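PDB 7D3U: cation antiporter from Dietzia sp. DQ12-45-1b, which is the E subunit of a membrane-embedded Mrp sodium/proton antiporter complex and probably contributes to the transport of monovalent cations across the membrane. Local coordinates for residues C51-V57 / D83-V87. Sequence-based numbering, arbitrary orientation.
Sequences CRSELEV and DWEIV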
ATOM      1  N   CYS F  51      -8.339  33.188 -55.179  1.00100.96           N
ATOM      2  CA  CYS F  51      -9.285  33.401 -54.094  1.00100.96           C
ATOM      3  C   CYS F  51      -8.695  34.372 -53.082  1.00100.96           C
ATOM      4  O   CYS F  51      -7.515  34.279 -52.730  1.00100.96           O
ATOM      5  CB  CYS F  51      -9.655  32.087 -53.407  1.00100.96           C
ATOM      6  SG  CYS F  51     -10.001  30.741 -54.545  1.00100.96           S
ATOM      7  N   ARG F  52      -9.528  35.301 -52.612  1.00105.32           N
ATOM      8  CA  ARG F  52      -9.047  36.378 -51.755  1.00105.32           C
ATOM      9  C   ARG F  52      -9.003  35.954 -50.292  1.00105.32           C
ATOM     10  O   ARG F  52      -7.942  35.972 -49.660  1.00105.32           O
ATOM     11  CB  ARG F  52      -9.935  37.611 -51.928  1.00105.32           C
ATOM     12  CG  ARG F  52      -9.540  38.508 -53.087  1.00105.32           C
ATOM     13  CD  ARG F  52     -10.501  39.678 -53.216  1.00105.32           C
ATOM     14  NE  ARG F  52     -11.807  39.257 -53.714  1.00105.32           N
ATOM     15  CZ  ARG F  52     -12.170  39.303 -54.991  1.00105.32           C
ATOM     16  NH1 ARG F  52     -13.379  38.899 -55.356  1.00105.32           N
ATOM     17  NH2 ARG F  52     -11.324  39.754 -55.907  1.00105.32           N
ATOM     18  N   SER F  53     -10.146  35.572 -49.737  1.00101.57           N
ATOM     19  CA  SER F  53     -10.246  35.306 -48.313  1.00101.57           C
ATOM     20  C   SER F  53      -9.989  33.833 -48.010  1.00101.57           C
ATOM     21  O   SER F  53      -9.832  33.001 -48.905  1.00101.57           O
ATOM     22  CB  SER F  53     -11.617  35.724 -47.785  1.00101.57           C
ATOM     23  OG  SER F  53     -12.651  35.049 -48.476  1.00101.57           O
ATOM     24  N   GLU F  54      -9.946  33.523 -46.714  1.00 99.25           N
ATOM     25  CA  GLU F  54      -9.622  32.168 -46.282  1.00 99.25           C
ATOM     26  C   GLU F  54     -10.725  31.183 -46.640  1.00 99.25           C
ATOM     27  O   GLU F  54     -10.442  30.033 -46.988  1.00 99.25           O
ATOM     28  CB  GLU F  54      -9.360  32.150 -44.777  1.00 99.25           C
ATOM     29  CG  GLU F  54      -8.135  32.940 -44.358  1.00 99.25           C
ATOM     30  CD  GLU F  54      -7.806  32.773 -42.889  1.00 99.25           C
ATOM     31  OE1 GLU F  54      -8.685  32.312 -42.131  1.00 99.25           O
ATOM     32  OE2 GLU F  54      -6.667  33.097 -42.492  1.00 99.25           O
ATOM     33  N   LEU F  55     -11.987  31.609 -46.554  1.00 96.48           N
ATOM     34  CA  LEU F  55     -13.103  30.695 -46.788  1.00 96.48           C
ATOM     35  C   LEU F  55     -13.106  30.171 -48.219  1.00 96.48           C
ATOM     36  O   LEU F  55     -13.293  28.968 -48.451  1.00 96.48           O
ATOM     37  CB  LEU F  55     -14.423  31.397 -46.472  1.00 96.48           C
ATOM     38  CG  LEU F  55     -15.692  30.805 -47.082  1.00 96.48           C
ATOM     39  CD1 LEU F  55     -16.028  29.478 -46.430  1.00 96.48           C
ATOM     40  CD2 LEU F  55     -16.851  31.777 -46.950  1.00 96.48           C
ATOM     41  N   GLU F  56     -12.901  31.061 -49.191  1.00 97.31           N
ATOM     42  CA  GLU F  56     -12.958  30.655 -50.589  1.00 97.31           C
ATOM     43  C   GLU F  56     -11.915  29.591 -50.900  1.00 97.31           C
ATOM     44  O   GLU F  56     -12.227  28.574 -51.528  1.00 97.31           O
ATOM     45  CB  GLU F  56     -12.773  31.872 -51.493  1.00 97.31           C
ATOM     46  CG  GLU F  56     -13.721  33.015 -51.178  1.00 97.31           C
ATOM     47  CD  GLU F  56     -13.746  34.073 -52.264  1.00 97.31           C
ATOM     48  OE1 GLU F  56     -13.401  33.755 -53.420  1.00 97.31           O
ATOM     49  OE2 GLU F  56     -14.112  35.225 -51.959  1.00 97.31           O
ATOM     50  N   VAL F  57     -10.678  29.789 -50.440  1.00 94.35           N
ATOM     51  CA  VAL F  57      -9.610  28.868 -50.812  1.00 94.35           C
ATOM     52  C   VAL F  57      -9.779  27.526 -50.108  1.00 94.35           C
ATOM     53  O   VAL F  57      -9.533  26.470 -50.701  1.00 94.35           O
ATOM     54  CB  VAL F  57      -8.231  29.493 -50.534  1.00 94.35           C
ATOM     55  CG1 VAL F  57      -8.151  30.020 -49.120  1.00 94.35           C
ATOM     56  CG2 VAL F  57      -7.129  28.481 -50.789  1.00 94.35           C
ATOM     57  N   ASP F  83      -3.568  36.235 -53.575  1.00109.34           N
ATOM     58  CA  ASP F  83      -3.160  35.279 -54.619  1.00109.34           C
ATOM     59  C   ASP F  83      -3.138  33.777 -54.289  1.00109.34           C
ATOM     60  O   ASP F  83      -2.792  32.962 -55.144  1.00109.34           O
ATOM     61  CB  ASP F  83      -1.801  35.689 -55.197  1.00 30.00           C
ATOM     62  CG  ASP F  83      -1.932  36.627 -56.381  1.00 30.00           C
ATOM     63  OD1 ASP F  83      -3.077  36.929 -56.779  1.00 30.00           O
ATOM     64  OD2 ASP F  83      -0.889  37.062 -56.915  1.00 30.00           O
ATOM     65  N   TRP F  84      -3.502  33.411 -53.067  1.00 99.38           N
ATOM     66  CA  TRP F  84      -3.518  32.015 -52.652  1.00 99.38           C
ATOM     67  C   TRP F  84      -3.074  31.003 -53.701  1.00 99.38           C
ATOM     68  O   TRP F  84      -3.552  31.008 -54.838  1.00 99.38           O
ATOM     69  CB  TRP F  84      -4.778  31.507 -51.954  1.00 99.38           C
ATOM     70  CG  TRP F  84      -5.014  32.104 -50.611  1.00 99.38           C
ATOM     71  CD1 TRP F  84      -5.648  33.277 -50.336  1.00 99.38           C
ATOM     72  CD2 TRP F  84      -4.619  31.555 -49.350  1.00 99.38           C
ATOM     73  NE1 TRP F  84      -5.674  33.494 -48.980  1.00 99.38           N
ATOM     74  CE2 TRP F  84      -5.048  32.449 -48.353  1.00 99.38           C
ATOM     75  CE3 TRP F  84      -3.945  30.394 -48.969  1.00 99.38           C
ATOM     76  CZ2 TRP F  84      -4.824  32.219 -47.000  1.00 99.38           C
ATOM     77  CZ3 TRP F  84      -3.723  30.167 -47.627  1.00 99.38           C
ATOM     78  CH2 TRP F  84      -4.161  31.075 -46.658  1.00 99.38           C
ATOM     79  N   GLU F  85      -2.150  30.135 -53.308  1.00 96.97           N
ATOM     80  CA  GLU F  85      -1.718  29.006 -54.117  1.00 96.97           C
ATOM     81  C   GLU F  85      -2.031  27.712 -53.382  1.00 96.97           C
ATOM     82  O   GLU F  85      -1.992  27.656 -52.151  1.00 96.97           O
ATOM     83  CB  GLU F  85      -0.217  29.074 -54.413  1.00 96.97           C
ATOM     84  CG  GLU F  85       0.138  29.736 -55.728  1.00 96.97           C
ATOM     85  CD  GLU F  85       1.541  29.390 -56.184  1.00 96.97           C
ATOM     86  OE1 GLU F  85       2.187  28.548 -55.527  1.00 96.97           O
ATOM     87  OE2 GLU F  85       1.997  29.956 -57.199  1.00 96.97           O
ATOM     88  N   ILE F  86      -2.351  26.669 -54.141  1.00 90.29           N
ATOM     89  CA  ILE F  86      -2.601  25.359 -53.561  1.00 90.29           C
ATOM     90  C   ILE F  86      -1.702  24.337 -54.241  1.00 90.29           C
ATOM     91  O   ILE F  86      -1.163  24.565 -55.324  1.00 90.29           O
ATOM     92  CB  ILE F  86      -4.080  24.938 -53.666  1.00 90.29           C
ATOM     93  CG1 ILE F  86      -4.553  24.989 -55.116  1.00 90.29           C
ATOM     94  CG2 ILE F  86      -4.947  25.821 -52.789  1.00 90.29           C
ATOM     95  CD1 ILE F  86      -6.038  24.776 -55.266  1.00 90.29           C
ATOM     96  N   VAL F  87      -1.536  23.200 -53.574  1.00 86.76           N
ATOM     97  CA  VAL F  87      -0.759  22.081 -54.092  1.00 86.76           C
ATOM     98  C   VAL F  87      -1.724  20.925 -54.286  1.00 86.76           C
ATOM     99  O   VAL F  87      -2.177  20.316 -53.309  1.00 86.76           O
ATOM    100  CB  VAL F  87       0.387  21.693 -53.153  1.00 86.76           C
ATOM    101  CG1 VAL F  87       1.110  20.471 -53.687  1.00 86.76           C
ATOM    102  CG2 VAL F  87       1.344  22.855 -52.989  1.00 86.76           C
TER
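W84 lays one face of its indole against V57, joining the start of helix 54-66 to the entry of strand 85-90 in an alpha+beta unit whose three-stranded antiparallel sheet carries 85-90 in the middle, between strands 43-48 and 70-76. The contact is a CH-pi one: V57 CG1 stands 3.9 Å from the centroid of the W84 five-membered ring, only 12° off the ring normal. V57 is rotated with CG1 between its backbone N and carbonyl carbon (chi1 51°), which leaves CG2 for the strand; this second methyl lies 4.0 Å from CG2 of I86. V57 and I86 run alongside each other in opposite senses, while the valine stands roughly perpendicular to the tryptophan side chain. I86 in turn packs on L60 and I64 further along the same helix, so the apolar seam continues between helix and sheet. The indole edge faces the turn before the helix. There C51 O approaches CD1 of W84 to 3.2 Å, near the ring plane, and R52 O lies near that plane too, 3.4 Å from NE1 of W84. E54 comes in obliquely, its CG 4.3 Å from CZ2 of W84, while its carboxylate reaches out to a salt bridge with R792 of the antiporter subunit A chain; V789 of that chain also packs on W84, placing this corner at a subunit interface. A leucine in place of W84 would probably leave V57 CG1 without its aromatic face and open a gap beside the carbonyls of C51 and R52. CG of W84 is anti to its own carbonyl carbon (chi1 -67°), which turns the ring so that its face meets V57; the ring's CE3 lies 4.1 Å from V57 CG2.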